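Local coordinates for putative fimbrium tip subunit Fim1C (Bacteroides ovatus, PDB 4EPS), which probably forms part of the tip of fimbriae, the filamentous cell-surface appendages that mediate adhesion and biofilm formation, at residues I13-T18 and I46-V51; D81-V86 and T140-E145; V162-P167 and C239-A244; Y218-K223 and N228-H233. All coordinates share one frame; numbering follows the deposited sequence.

Contact 1. Residues I13-T18 and I46-V51; sequences IVLNVT and IGLFAV
No flat group takes part where Val17 meets Ile46 and Leu15 meets Leu48: there are no ring faces or edges to stack, and the four side chains touch through methyl groups. The ring of Phe49 points elsewhere and makes its own edge-to-face contact with Phe109. Val17 and Ile46 reach toward each other tip to tip, with Val17 CG2 lying 3.8 Å from Ile46 CD1. The torsions explain the meeting. Val17 keeps CG1 anti to its backbone N (chi1 -178°), which leaves CG2, beside that nitrogen, as the touching branch. In Ile46 the longer branch sits between N and the carbonyl carbon (chi1 61°) and is extended beyond CB, carrying CD1 across to the valine. One step along, Leu15 CD1 lies 4.4 Å from Leu48 CD2, a looser approach and the less certain of the two because Leu15 is modelled in two conformers. The backbones stay well apart, 9.2 Å between the CA atoms of Val17 and Ile46, as expected for strands facing each other across a hydrophobic interior. Asn16, between the two inward residues, points away, the usual alternation of a strand. Residues 13-18 fall in the predicted propeptide, so this strand would probably be lost on maturation, and with it the cover that Leu15 and Val17 give to Ile46 and Leu48. As proposed for related fimbrillins, a strand of another subunit probably takes the vacated place. Strand 14-19 runs parallel to strand 148-174, whose Leu151 and Leu155 pack beside Leu15 and Val17, while strand 45-52 lies between strands 55-67 and 87-92.

Contact 2. Residues D81-V86 and T140-E145; sequences DRLVGV and TALIGE
Leu83 and Leu142 make a small apolar contact between a loop and the end of a strand, at the margin of the N-terminal beta domain. Residues 81-86 belong to the connection from strand 72-73 to strand 87-92, and residues 140-145 to the far part of strand 135-145, of which about 143-145 is only weakly bonded. The contact is carried by one leucine methyl: Leu142 CD2 comes to 4.1 Å from Leu83 CB and to 4.4 Å from Leu83 CD1, so it rests against the root and one branch of the other side chain. Leu142 swings CG to the side opposite its backbone N (chi1 -169°), which carries its methyls toward the loop. The loop is shaped by a short 3-10 turn, with Val84 N bonded to Asp81 O at 3.2 Å, which runs at Leu83 into a type II beta turn ending at Val86. That second turn is closed by Val86 N to Leu83 O, also 3.2 Å, and has Gly85 at the corner that takes positive phi (83°). It delivers the chain into strand 87-92, which pairs antiparallel with strand 135-145 in the fimbrillin-like, transthyretin-clan fold. Val86 CA and Ala141 CA are already within 7.0 Å. Here, though, the carbonyl oxygens Val86 O and Thr140 O lie 4.0 Å apart, two acceptors that cannot bond each other; the backbones of Thr140 and Phe88 are hydrogen-bonded. The hydroxyl of Thr140 bonds back to Asn138 O. Ile13 packs on both leucines, and Tyr79, Tyr149 and Leu151 also surround Leu142.

Contact 3. Residues V162-P167 and C239-A244; sequences VVVKLP and CTLDTA
Val162 and Val164 face Thr243 and Leu241 across two backbones that run in opposite order, the paired CA atoms being 7.8 Å apart for Val162 and Thr243 and 8.7 Å for Val164 and Leu241, too far for strand pairing. The closer meeting is between Val164 and Leu241, whose side chains cross obliquely. Leu241 CD1 enters the fork of the valine, 3.6 Å from Val164 CG2 and 4.1 Å from Val164 CG1, so that one methyl touches both branches. Leu241 has CG on the side of its backbone N (chi1 -45°) and an extended continuation that pushes CD1 inward. The two strands lie in facing layers of a beta-sandwich-like domain: strand 148-174 has strands 217-222 and 251-256 as neighbours, whereas strand 237-242 is paired with strand 229-234. Phe255 touches both Val162 and Leu241 and so adds an aromatic group to the same interior. At the other end, Val162 CG2 and Thr243 CG2 meet at 3.9 Å, with the side chains at about a right angle. Thr243 has left the strand, yet turns its methyl to the valine while its hydroxyl occupies the crowded position between N and the carbonyl carbon (chi1 75°). This splits the residue by polarity: CG2 joins the apolar layer, and the buried OG1 is satisfied by a hydrogen bond to Asn228 O.

Contact 4. Residues Y218-K223 and N228-H233; sequences YRLLRK and NQIIGH
Arg222 and Asn228 meet through their polar ends, while Leu220 and Ile230 join through methyls deeper in. The arginine is folded rather than extended: chi1, chi2 and chi3 are all near -60°, a run of bends that brings NH2 round to the asparagine. Asn228 OD1 lies 2.9 Å from Arg222 NH2, at the edge of the guanidinium and in its plane, with the amide plane turned 84° from it. The other end of the amide is held outside the pair, ND2 bonding to Asp199 OD2, which should fix which way OD1 faces. Four residues link the segments, but this is no hairpin: the CA atoms of Leu220 and Ile230 are 10.6 Å apart, and side chains rather than backbones face each other, as in a beta arch joining the two layers of a sandwich. Leu220 sets CG opposite its backbone N (chi1 -179°), whereas Ile230 places CG1 beside its own N and extends it; the two chains approach at a slant, Leu220 CD2 to Ile230 CD1 at 4.0 Å. Ile207 packs on both, and Val162 and Met247 lie against Arg222.

Overall arrangement
From the N terminus, contact 1 closes first, bringing strand 14-19 over strand 45-52 across a 27-residue connection. Contact 2 follows in series, joining the loop before strand 87-92 to the end of strand 135-145; its centre is 12 Å from that of contact 1, and Val86 packs against Ala50 to connect the two. The long strand 148-174 then leads to contacts 3 and 4. The centres of contact 3 and contact 4 are 6 Å apart. Contact 3 spans 71 intervening residues, and the short loop of contact 4 falls wholly within that span. Strands 229-234 and 237-242 pair there, Leu241 N lying 2.7 Å from Ile230 O. Contacts 1 and 3 are centred about 36 Å apart.

Contact 1. Residues I13-T18 and I46-V51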
loop_
_atom_site.group_PDB
_atom_site.type_symbol
_atom_site.label_atom_id
_atom_site.label_comp_id
_atom_site.label_asym_id
_atom_site.label_seq_id
_atom_site.Cartn_x
_atom_site.Cartn_y
_atom_site.Cartn_z
ATOM N N ILE A 13 -57.225 26.818 0.115
ATOM C CA ILE A 13 -56.619 25.624 -0.474
ATOM C C ILE A 13 -55.088 25.629 -0.316
ATOM O O ILE A 13 -54.426 26.599 -0.663
ATOM C CB ILE A 13 -57.071 25.501 -1.953
ATOM C CG1 ILE A 13 -58.620 25.348 -2.007
ATOM C CG2 ILE A 13 -56.371 24.342 -2.669
ATOM C CD1 ILE A 13 -59.251 25.664 -3.304
ATOM N N VAL A 14 -54.547 24.531 0.205
ATOM C CA VAL A 14 -53.115 24.312 0.419
ATOM C C VAL A 14 -52.556 23.717 -0.873
ATOM O O VAL A 14 -53.183 22.816 -1.448
ATOM C CB VAL A 14 -52.842 23.397 1.646
ATOM C CG1 VAL A 14 -51.349 23.065 1.794
ATOM C CG2 VAL A 14 -53.387 24.025 2.931
ATOM N N LEU A 15 -51.396 24.229 -1.315
ATOM C CA LEU A 15 -50.721 23.763 -2.530
ATOM C C LEU A 15 -49.498 22.969 -2.221
ATOM O O LEU A 15 -48.634 23.419 -1.452
ATOM C CB LEU A 15 -50.306 24.918 -3.445
ATOM C CG LEU A 15 -51.354 25.835 -4.054
ATOM C CD1 LEU A 15 -50.776 26.514 -5.258
ATOM C CD2 LEU A 15 -52.586 25.083 -4.502
ATOM N N ASN A 16 -49.400 21.787 -2.837
ATOM C CA ASN A 16 -48.248 20.907 -2.693
ATOM C C ASN A 16 -47.745 20.586 -4.093
ATOM O O ASN A 16 -48.556 20.455 -5.015
ATOM C CB ASN A 16 -48.609 19.646 -1.890
ATOM C CG ASN A 16 -49.357 19.932 -0.607
ATOM O OD1 ASN A 16 -48.794 20.453 0.363
ATOM N ND2 ASN A 16 -50.664 19.651 -0.598
ATOM N N VAL A 17 -46.426 20.549 -4.269
ATOM C CA VAL A 17 -45.803 20.299 -5.563
ATOM C C VAL A 17 -44.722 19.228 -5.402
ATOM O O VAL A 17 -43.826 19.364 -4.558
ATOM C CB VAL A 17 -45.224 21.627 -6.151
ATOM C CG1 VAL A 17 -44.623 21.380 -7.516
ATOM C CG2 VAL A 17 -46.299 22.720 -6.238
ATOM N N THR A 18 -44.821 18.156 -6.196
ATOM C CA THR A 18 -43.848 17.061 -6.153
ATOM C C THR A 18 -43.304 16.798 -7.541
ATOM O O THR A 18 -44.079 16.638 -8.476
ATOM C CB THR A 18 -44.489 15.763 -5.592
ATOM O OG1 THR A 18 -45.072 16.053 -4.336
ATOM C CG2 THR A 18 -43.463 14.639 -5.401
ATOM N N ILE A 46 -44.319 28.832 -9.651
ATOM C CA ILE A 46 -45.170 28.006 -10.491
ATOM C C ILE A 46 -46.371 28.829 -10.913
ATOM O O ILE A 46 -46.711 29.809 -10.260
ATOM C CB ILE A 46 -45.614 26.684 -9.794
ATOM C CG1 ILE A 46 -46.446 26.958 -8.510
ATOM C CG2 ILE A 46 -44.409 25.743 -9.553
ATOM C CD1 ILE A 46 -47.312 25.868 -8.139
ATOM N N GLY A 47 -47.017 28.405 -11.979
ATOM C CA GLY A 47 -48.245 29.024 -12.441
ATOM C C GLY A 47 -49.364 28.018 -12.299
ATOM O O GLY A 47 -49.184 26.835 -12.608
ATOM N N LEU A 48 -50.528 28.474 -11.872
ATOM C CA LEU A 48 -51.683 27.592 -11.699
ATOM C C LEU A 48 -52.841 27.972 -12.638
ATOM O O LEU A 48 -53.139 29.157 -12.802
ATOM C CB LEU A 48 -52.138 27.689 -10.228
ATOM C CG LEU A 48 -53.360 26.849 -9.807
ATOM C CD1 LEU A 48 -53.060 25.358 -9.876
ATOM C CD2 LEU A 48 -53.780 27.180 -8.399
ATOM N N PHE A 49 -53.536 26.950 -13.175
ATOM C CA PHE A 49 -54.739 27.086 -14.006
ATOM C C PHE A 49 -55.868 26.202 -13.485
ATOM O O PHE A 49 -55.621 25.065 -13.067
ATOM C CB PHE A 49 -54.460 26.685 -15.463
ATOM C CG PHE A 49 -53.505 27.571 -16.221
ATOM C CD1 PHE A 49 -52.134 27.323 -16.200
ATOM C CD2 PHE A 49 -53.983 28.604 -17.032
ATOM C CE1 PHE A 49 -51.251 28.131 -16.925
ATOM C CE2 PHE A 49 -53.100 29.404 -17.765
ATOM C CZ PHE A 49 -51.741 29.170 -17.703
ATOM N N ALA A 50 -57.109 26.697 -13.568
ATOM C CA ALA A 50 -58.310 25.934 -13.235
ATOM C C ALA A 50 -59.208 25.942 -14.462
ATOM O O ALA A 50 -59.529 27.020 -14.986
ATOM C CB ALA A 50 -59.028 26.535 -12.032
ATOM N N VAL A 51 -59.563 24.750 -14.954
ATOM C CA VAL A 51 -60.411 24.616 -16.140
ATOM C C VAL A 51 -61.758 24.050 -15.691
ATOM O O VAL A 51 -61.815 22.979 -15.084
ATOM C CB VAL A 51 -59.715 23.763 -17.229
ATOM C CG1 VAL A 51 -60.617 23.531 -18.434
ATOM C CG2 VAL A 51 -58.403 24.415 -17.667
#

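Contact 2. Residues D81-V86 and T140-E145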
loop_
_atom_site.group_PDB
_atom_site.type_symbol
_atom_site.label_atom_id
_atom_site.label_comp_id
_atom_site.label_asym_id
_atom_site.label_seq_id
_atom_site.Cartn_x
_atom_site.Cartn_y
_atom_site.Cartn_z
ATOM N N ASP A 81 -68.190 25.544 -3.821
ATOM C CA ASP A 81 -68.860 24.431 -4.512
ATOM C C ASP A 81 -68.667 24.480 -6.042
ATOM O O ASP A 81 -68.766 23.444 -6.709
ATOM C CB ASP A 81 -70.368 24.426 -4.177
ATOM C CG ASP A 81 -70.729 23.740 -2.866
ATOM O OD1 ASP A 81 -69.832 23.609 -1.987
ATOM O OD2 ASP A 81 -71.912 23.347 -2.707
ATOM N N ARG A 82 -68.365 25.676 -6.591
ATOM C CA ARG A 82 -68.093 25.878 -8.019
ATOM C C ARG A 82 -66.787 25.169 -8.440
ATOM O O ARG A 82 -66.578 24.941 -9.629
ATOM C CB ARG A 82 -68.001 27.373 -8.347
ATOM N N LEU A 83 -65.934 24.791 -7.467
ATOM C CA LEU A 83 -64.669 24.108 -7.763
ATOM C C LEU A 83 -64.864 22.596 -7.920
ATOM O O LEU A 83 -63.945 21.934 -8.383
ATOM C CB LEU A 83 -63.589 24.431 -6.725
ATOM C CG LEU A 83 -63.207 25.914 -6.605
ATOM C CD1 LEU A 83 -62.081 26.098 -5.627
ATOM C CD2 LEU A 83 -62.827 26.522 -7.972
ATOM N N VAL A 84 -66.086 22.056 -7.653
ATOM C CA VAL A 84 -66.360 20.625 -7.870
ATOM C C VAL A 84 -66.338 20.342 -9.381
ATOM O O VAL A 84 -66.962 21.073 -10.150
ATOM C CB VAL A 84 -67.693 20.154 -7.205
ATOM C CG1 VAL A 84 -68.049 18.715 -7.612
ATOM C CG2 VAL A 84 -67.615 20.279 -5.684
ATOM N N GLY A 85 -65.585 19.317 -9.782
ATOM C CA GLY A 85 -65.459 18.901 -11.182
ATOM C C GLY A 85 -64.439 19.696 -11.980
ATOM O O GLY A 85 -64.258 19.449 -13.180
ATOM N N VAL A 86 -63.760 20.652 -11.322
ATOM C CA VAL A 86 -62.766 21.503 -11.978
ATOM C C VAL A 86 -61.437 20.726 -12.127
ATOM O O VAL A 86 -61.030 19.991 -11.216
ATOM C CB VAL A 86 -62.591 22.854 -11.217
ATOM C CG1 VAL A 86 -61.375 23.641 -11.704
ATOM C CG2 VAL A 86 -63.860 23.708 -11.316
ATOM N N THR A 140 -55.504 17.690 -12.429
ATOM C CA THR A 140 -55.435 17.323 -11.007
ATOM C C THR A 140 -56.725 17.719 -10.299
ATOM O O THR A 140 -57.233 18.808 -10.517
ATOM C CB THR A 140 -54.204 18.016 -10.368
ATOM O OG1 THR A 140 -53.051 17.734 -11.174
ATOM C CG2 THR A 140 -53.944 17.579 -8.924
ATOM N N ALA A 141 -57.210 16.839 -9.414
ATOM C CA ALA A 141 -58.417 17.074 -8.650
ATOM C C ALA A 141 -58.104 17.651 -7.279
ATOM O O ALA A 141 -57.080 17.339 -6.660
ATOM C CB ALA A 141 -59.179 15.771 -8.499
ATOM N N LEU A 142 -59.050 18.428 -6.779
ATOM C CA LEU A 142 -59.002 18.980 -5.438
ATOM C C LEU A 142 -59.381 17.860 -4.451
ATOM O O LEU A 142 -60.292 17.068 -4.730
ATOM C CB LEU A 142 -60.006 20.121 -5.415
ATOM C CG LEU A 142 -60.032 21.074 -4.257
ATOM C CD1 LEU A 142 -58.794 21.947 -4.216
ATOM C CD2 LEU A 142 -61.235 21.990 -4.398
ATOM N N ILE A 143 -58.672 17.773 -3.335
ATOM C CA ILE A 143 -58.907 16.757 -2.302
ATOM C C ILE A 143 -59.367 17.458 -1.032
ATOM O O ILE A 143 -58.739 18.449 -0.639
ATOM C CB ILE A 143 -57.622 15.901 -2.028
ATOM C CG1 ILE A 143 -56.975 15.312 -3.310
ATOM C CG2 ILE A 143 -57.849 14.813 -0.953
ATOM C CD1 ILE A 143 -57.871 14.553 -4.243
ATOM N N GLY A 144 -60.394 16.931 -0.384
ATOM C CA GLY A 144 -60.840 17.507 0.872
ATOM C C GLY A 144 -62.329 17.618 1.064
ATOM O O GLY A 144 -63.122 17.385 0.146
ATOM N N GLU A 145 -62.694 18.018 2.286
ATOM C CA GLU A 145 -64.056 18.175 2.771
ATOM C C GLU A 145 -64.037 19.043 4.036
ATOM O O GLU A 145 -63.005 19.119 4.722
ATOM C CB GLU A 145 -64.687 16.786 3.063
ATOM C CG GLU A 145 -63.852 15.909 4.000
ATOM C CD GLU A 145 -64.540 14.700 4.609
ATOM O OE1 GLU A 145 -65.792 14.638 4.572
ATOM O OE2 GLU A 145 -63.823 13.803 5.111
#

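Contact 3. Residues V162-P167 and C239-A244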
loop_
_atom_site.group_PDB
_atom_site.type_symbol
_atom_site.label_atom_id
_atom_site.label_comp_id
_atom_site.label_asym_id
_atom_site.label_seq_id
_atom_site.Cartn_x
_atom_site.Cartn_y
_atom_site.Cartn_z
ATOM N N VAL A 162 -28.850 15.320 -20.750
ATOM C CA VAL A 162 -27.551 14.708 -21.012
ATOM C C VAL A 162 -26.785 14.749 -19.678
ATOM O O VAL A 162 -26.692 15.814 -19.059
ATOM C CB VAL A 162 -26.763 15.425 -22.160
ATOM C CG1 VAL A 162 -25.254 15.079 -22.141
ATOM C CG2 VAL A 162 -27.354 15.092 -23.524
ATOM N N VAL A 163 -26.202 13.626 -19.269
ATOM C CA VAL A 163 -25.347 13.579 -18.068
ATOM C C VAL A 163 -23.975 13.072 -18.534
ATOM O O VAL A 163 -23.932 12.043 -19.215
ATOM C CB VAL A 163 -25.927 12.713 -16.914
ATOM C CG1 VAL A 163 -24.961 12.697 -15.714
ATOM C CG2 VAL A 163 -27.312 13.242 -16.481
ATOM N N VAL A 164 -22.884 13.806 -18.220
ATOM C CA VAL A 164 -21.534 13.395 -18.620
ATOM C C VAL A 164 -20.705 13.129 -17.359
ATOM O O VAL A 164 -20.588 14.004 -16.505
ATOM C CB VAL A 164 -20.805 14.412 -19.552
ATOM C CG1 VAL A 164 -19.473 13.835 -20.053
ATOM C CG2 VAL A 164 -21.688 14.854 -20.720
ATOM N N LYS A 165 -20.098 11.936 -17.279
ATOM C CA LYS A 165 -19.191 11.565 -16.190
ATOM C C LYS A 165 -17.785 11.394 -16.773
ATOM O O LYS A 165 -17.503 10.381 -17.421
ATOM C CB LYS A 165 -19.678 10.264 -15.500
ATOM C CG LYS A 165 -18.854 9.875 -14.266
ATOM C CD LYS A 165 -19.134 10.811 -13.118
ATOM C CE LYS A 165 -18.474 10.333 -11.852
ATOM N NZ LYS A 165 -18.545 11.395 -10.831
ATOM N N LEU A 166 -16.905 12.386 -16.559
ATOM C CA LEU A 166 -15.539 12.285 -17.065
ATOM C C LEU A 166 -14.690 11.378 -16.124
ATOM O O LEU A 166 -15.095 11.140 -14.986
ATOM C CB LEU A 166 -14.903 13.676 -17.215
ATOM C CG LEU A 166 -15.584 14.628 -18.235
ATOM C CD1 LEU A 166 -14.875 15.986 -18.213
ATOM C CD2 LEU A 166 -15.612 14.021 -19.640
ATOM N N PRO A 167 -13.543 10.841 -16.575
ATOM C CA PRO A 167 -12.736 10.021 -15.660
ATOM C C PRO A 167 -12.207 10.847 -14.479
ATOM O O PRO A 167 -11.920 12.040 -14.601
ATOM C CB PRO A 167 -11.573 9.524 -16.531
ATOM C CG PRO A 167 -11.533 10.408 -17.699
ATOM C CD PRO A 167 -12.905 10.958 -17.914
ATOM N N CYS A 239 -13.804 13.012 -26.742
ATOM C CA CYS A 239 -14.852 12.027 -26.788
ATOM C C CYS A 239 -16.008 12.596 -27.595
ATOM O O CYS A 239 -16.142 13.814 -27.711
ATOM C CB CYS A 239 -15.283 11.623 -25.379
ATOM S SG CYS A 239 -15.901 12.989 -24.371
ATOM N N THR A 240 -16.783 11.720 -28.199
ATOM C CA THR A 240 -17.975 12.116 -28.922
ATOM C C THR A 240 -19.123 11.490 -28.193
ATOM O O THR A 240 -19.153 10.261 -28.044
ATOM C CB THR A 240 -17.932 11.721 -30.410
ATOM O OG1 THR A 240 -16.892 12.445 -31.055
ATOM C CG2 THR A 240 -19.245 12.000 -31.136
ATOM N N LEU A 241 -20.094 12.326 -27.798
ATOM C CA LEU A 241 -21.313 11.882 -27.151
ATOM C C LEU A 241 -22.421 11.957 -28.178
ATOM O O LEU A 241 -22.841 13.053 -28.555
ATOM C CB LEU A 241 -21.613 12.736 -25.914
ATOM C CG LEU A 241 -20.361 12.982 -25.034
ATOM C CD1 LEU A 241 -20.613 14.045 -24.014
ATOM C CD2 LEU A 241 -19.818 11.678 -24.451
ATOM N N ASP A 242 -22.807 10.792 -28.700
ATOM C CA ASP A 242 -23.869 10.676 -29.684
ATOM C C ASP A 242 -25.198 10.697 -28.949
ATOM O O ASP A 242 -25.537 9.718 -28.281
ATOM C CB ASP A 242 -23.683 9.387 -30.510
ATOM C CG ASP A 242 -22.440 9.453 -31.393
ATOM O OD1 ASP A 242 -22.483 10.149 -32.430
ATOM O OD2 ASP A 242 -21.408 8.859 -31.014
ATOM N N THR A 243 -25.928 11.823 -29.009
ATOM C CA THR A 243 -27.223 11.920 -28.304
ATOM C C THR A 243 -28.377 11.357 -29.161
ATOM O O THR A 243 -29.474 11.137 -28.642
ATOM C CB THR A 243 -27.543 13.369 -27.865
ATOM O OG1 THR A 243 -27.953 14.144 -28.996
ATOM C CG2 THR A 243 -26.377 14.040 -27.112
ATOM N N ALA A 244 -28.153 11.163 -30.463
ATOM C CA ALA A 244 -29.217 10.657 -31.358
ATOM C C ALA A 244 -29.873 9.403 -30.781
ATOM O O ALA A 244 -29.175 8.501 -30.331
ATOM C CB ALA A 244 -28.646 10.364 -32.739
#

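Contact 4. Residues Y218-K223 and N228-H233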
loop_
_atom_site.group_PDB
_atom_site.type_symbol
_atom_site.label_atom_id
_atom_site.label_comp_id
_atom_site.label_asym_id
_atom_site.label_seq_id
_atom_site.Cartn_x
_atom_site.Cartn_y
_atom_site.Cartn_z
ATOM N N TYR A 218 -21.404 16.537 -15.286
ATOM C CA TYR A 218 -21.974 17.660 -16.032
ATOM C C TYR A 218 -23.351 17.293 -16.510
ATOM O O TYR A 218 -23.544 16.153 -16.948
ATOM C CB TYR A 218 -21.106 18.033 -17.243
ATOM C CG TYR A 218 -19.718 18.503 -16.866
ATOM C CD1 TYR A 218 -18.708 17.589 -16.572
ATOM C CD2 TYR A 218 -19.424 19.864 -16.758
ATOM C CE1 TYR A 218 -17.419 18.017 -16.238
ATOM C CE2 TYR A 218 -18.137 20.301 -16.419
ATOM C CZ TYR A 218 -17.144 19.371 -16.162
ATOM O OH TYR A 218 -15.884 19.775 -15.798
ATOM N N ARG A 219 -24.290 18.239 -16.439
ATOM C CA ARG A 219 -25.692 18.025 -16.850
ATOM C C ARG A 219 -26.108 19.089 -17.824
ATOM O O ARG A 219 -25.749 20.254 -17.668
ATOM C CB ARG A 219 -26.629 17.995 -15.621
ATOM C CG ARG A 219 -26.279 16.833 -14.686
ATOM C CD ARG A 219 -27.403 16.406 -13.766
ATOM N NE ARG A 219 -27.605 17.321 -12.642
ATOM C CZ ARG A 219 -27.032 17.206 -11.445
ATOM N NH1 ARG A 219 -26.172 16.213 -11.199
ATOM N NH2 ARG A 219 -27.294 18.086 -10.494
ATOM N N LEU A 220 -26.844 18.696 -18.862
ATOM C CA LEU A 220 -27.287 19.632 -19.875
ATOM C C LEU A 220 -28.668 19.254 -20.354
ATOM O O LEU A 220 -28.836 18.156 -20.884
ATOM C CB LEU A 220 -26.294 19.618 -21.065
ATOM C CG LEU A 220 -26.603 20.577 -22.214
ATOM C CD1 LEU A 220 -26.242 22.024 -21.814
ATOM C CD2 LEU A 220 -25.797 20.196 -23.433
ATOM N N LEU A 221 -29.637 20.157 -20.195
ATOM C CA LEU A 221 -30.977 19.927 -20.741
ATOM C C LEU A 221 -30.940 20.035 -22.264
ATOM O O LEU A 221 -30.259 20.921 -22.800
ATOM C CB LEU A 221 -31.995 20.938 -20.183
ATOM C CG LEU A 221 -32.231 20.866 -18.674
ATOM C CD1 LEU A 221 -32.808 22.189 -18.180
ATOM C CD2 LEU A 221 -33.126 19.681 -18.304
ATOM N N ARG A 222 -31.652 19.112 -22.957
ATOM C CA ARG A 222 -31.744 19.053 -24.422
ATOM C C ARG A 222 -33.185 18.838 -24.839
ATOM O O ARG A 222 -33.977 18.285 -24.074
ATOM C CB ARG A 222 -30.868 17.907 -24.997
ATOM C CG ARG A 222 -29.338 17.997 -24.666
ATOM C CD ARG A 222 -28.637 19.137 -25.380
ATOM N NE ARG A 222 -28.681 19.001 -26.842
ATOM C CZ ARG A 222 -28.572 20.008 -27.703
ATOM N NH1 ARG A 222 -28.452 21.259 -27.264
ATOM N NH2 ARG A 222 -28.609 19.777 -29.011
ATOM N N LYS A 223 -33.543 19.304 -26.031
ATOM C CA LYS A 223 -34.906 19.084 -26.521
ATOM C C LYS A 223 -35.115 17.601 -26.806
ATOM O O LYS A 223 -34.209 16.951 -27.332
ATOM C CB LYS A 223 -35.179 19.913 -27.771
ATOM C CG LYS A 223 -35.491 21.369 -27.472
ATOM C CD LYS A 223 -35.644 22.149 -28.763
ATOM C CE LYS A 223 -36.039 23.578 -28.509
ATOM N NZ LYS A 223 -36.034 24.392 -29.758
ATOM N N ASN A 228 -27.921 15.858 -31.984
ATOM C CA ASN A 228 -26.578 16.390 -32.110
ATOM C C ASN A 228 -25.509 15.547 -31.439
ATOM O O ASN A 228 -25.743 14.929 -30.411
ATOM C CB ASN A 228 -26.517 17.802 -31.499
ATOM C CG ASN A 228 -27.601 18.700 -32.026
ATOM O OD1 ASN A 228 -28.757 18.549 -31.668
ATOM N ND2 ASN A 228 -27.270 19.581 -32.954
ATOM N N GLN A 229 -24.313 15.576 -32.011
ATOM C CA GLN A 229 -23.155 15.035 -31.342
ATOM C C GLN A 229 -22.667 16.134 -30.427
ATOM O O GLN A 229 -22.746 17.317 -30.796
ATOM C CB GLN A 229 -22.054 14.654 -32.352
ATOM C CG GLN A 229 -22.389 13.423 -33.188
ATOM C CD GLN A 229 -21.225 13.014 -34.056
ATOM O OE1 GLN A 229 -20.392 13.831 -34.453
ATOM N NE2 GLN A 229 -21.146 11.734 -34.378
ATOM N N ILE A 230 -22.225 15.769 -29.234
ATOM C CA ILE A 230 -21.578 16.681 -28.321
ATOM C C ILE A 230 -20.127 16.208 -28.253
ATOM O O ILE A 230 -19.878 15.036 -27.942
ATOM C CB ILE A 230 -22.256 16.766 -26.927
ATOM C CG1 ILE A 230 -23.681 17.379 -27.054
ATOM C CG2 ILE A 230 -21.372 17.572 -25.942
ATOM C CD1 ILE A 230 -24.578 17.167 -25.775
ATOM N N ILE A 231 -19.191 17.102 -28.563
ATOM C CA ILE A 231 -17.767 16.771 -28.518
ATOM C C ILE A 231 -17.225 17.281 -27.209
ATOM O O ILE A 231 -17.386 18.458 -26.888
ATOM C CB ILE A 231 -16.969 17.334 -29.742
ATOM C CG1 ILE A 231 -17.677 17.081 -31.117
ATOM C CG2 ILE A 231 -15.482 16.833 -29.745
ATOM C CD1 ILE A 231 -18.084 15.660 -31.452
ATOM N N GLY A 232 -16.603 16.395 -26.446
ATOM C CA GLY A 232 -15.999 16.794 -25.186
ATOM C C GLY A 232 -14.488 16.740 -25.301
ATOM O O GLY A 232 -13.942 15.767 -25.834
ATOM N N HIS A 233 -13.834 17.811 -24.871
ATOM C CA HIS A 233 -12.389 17.932 -24.750
ATOM C C HIS A 233 -12.049 17.941 -23.255
ATOM O O HIS A 233 -12.684 18.648 -22.485
ATOM C CB HIS A 233 -11.873 19.204 -25.464
ATOM C CG HIS A 233 -11.793 19.067 -26.959
ATOM N ND1 HIS A 233 -11.147 20.016 -27.737
ATOM C CD2 HIS A 233 -12.250 18.081 -27.771
ATOM C CE1 HIS A 233 -11.213 19.567 -28.982
ATOM N NE2 HIS A 233 -11.874 18.413 -29.054
#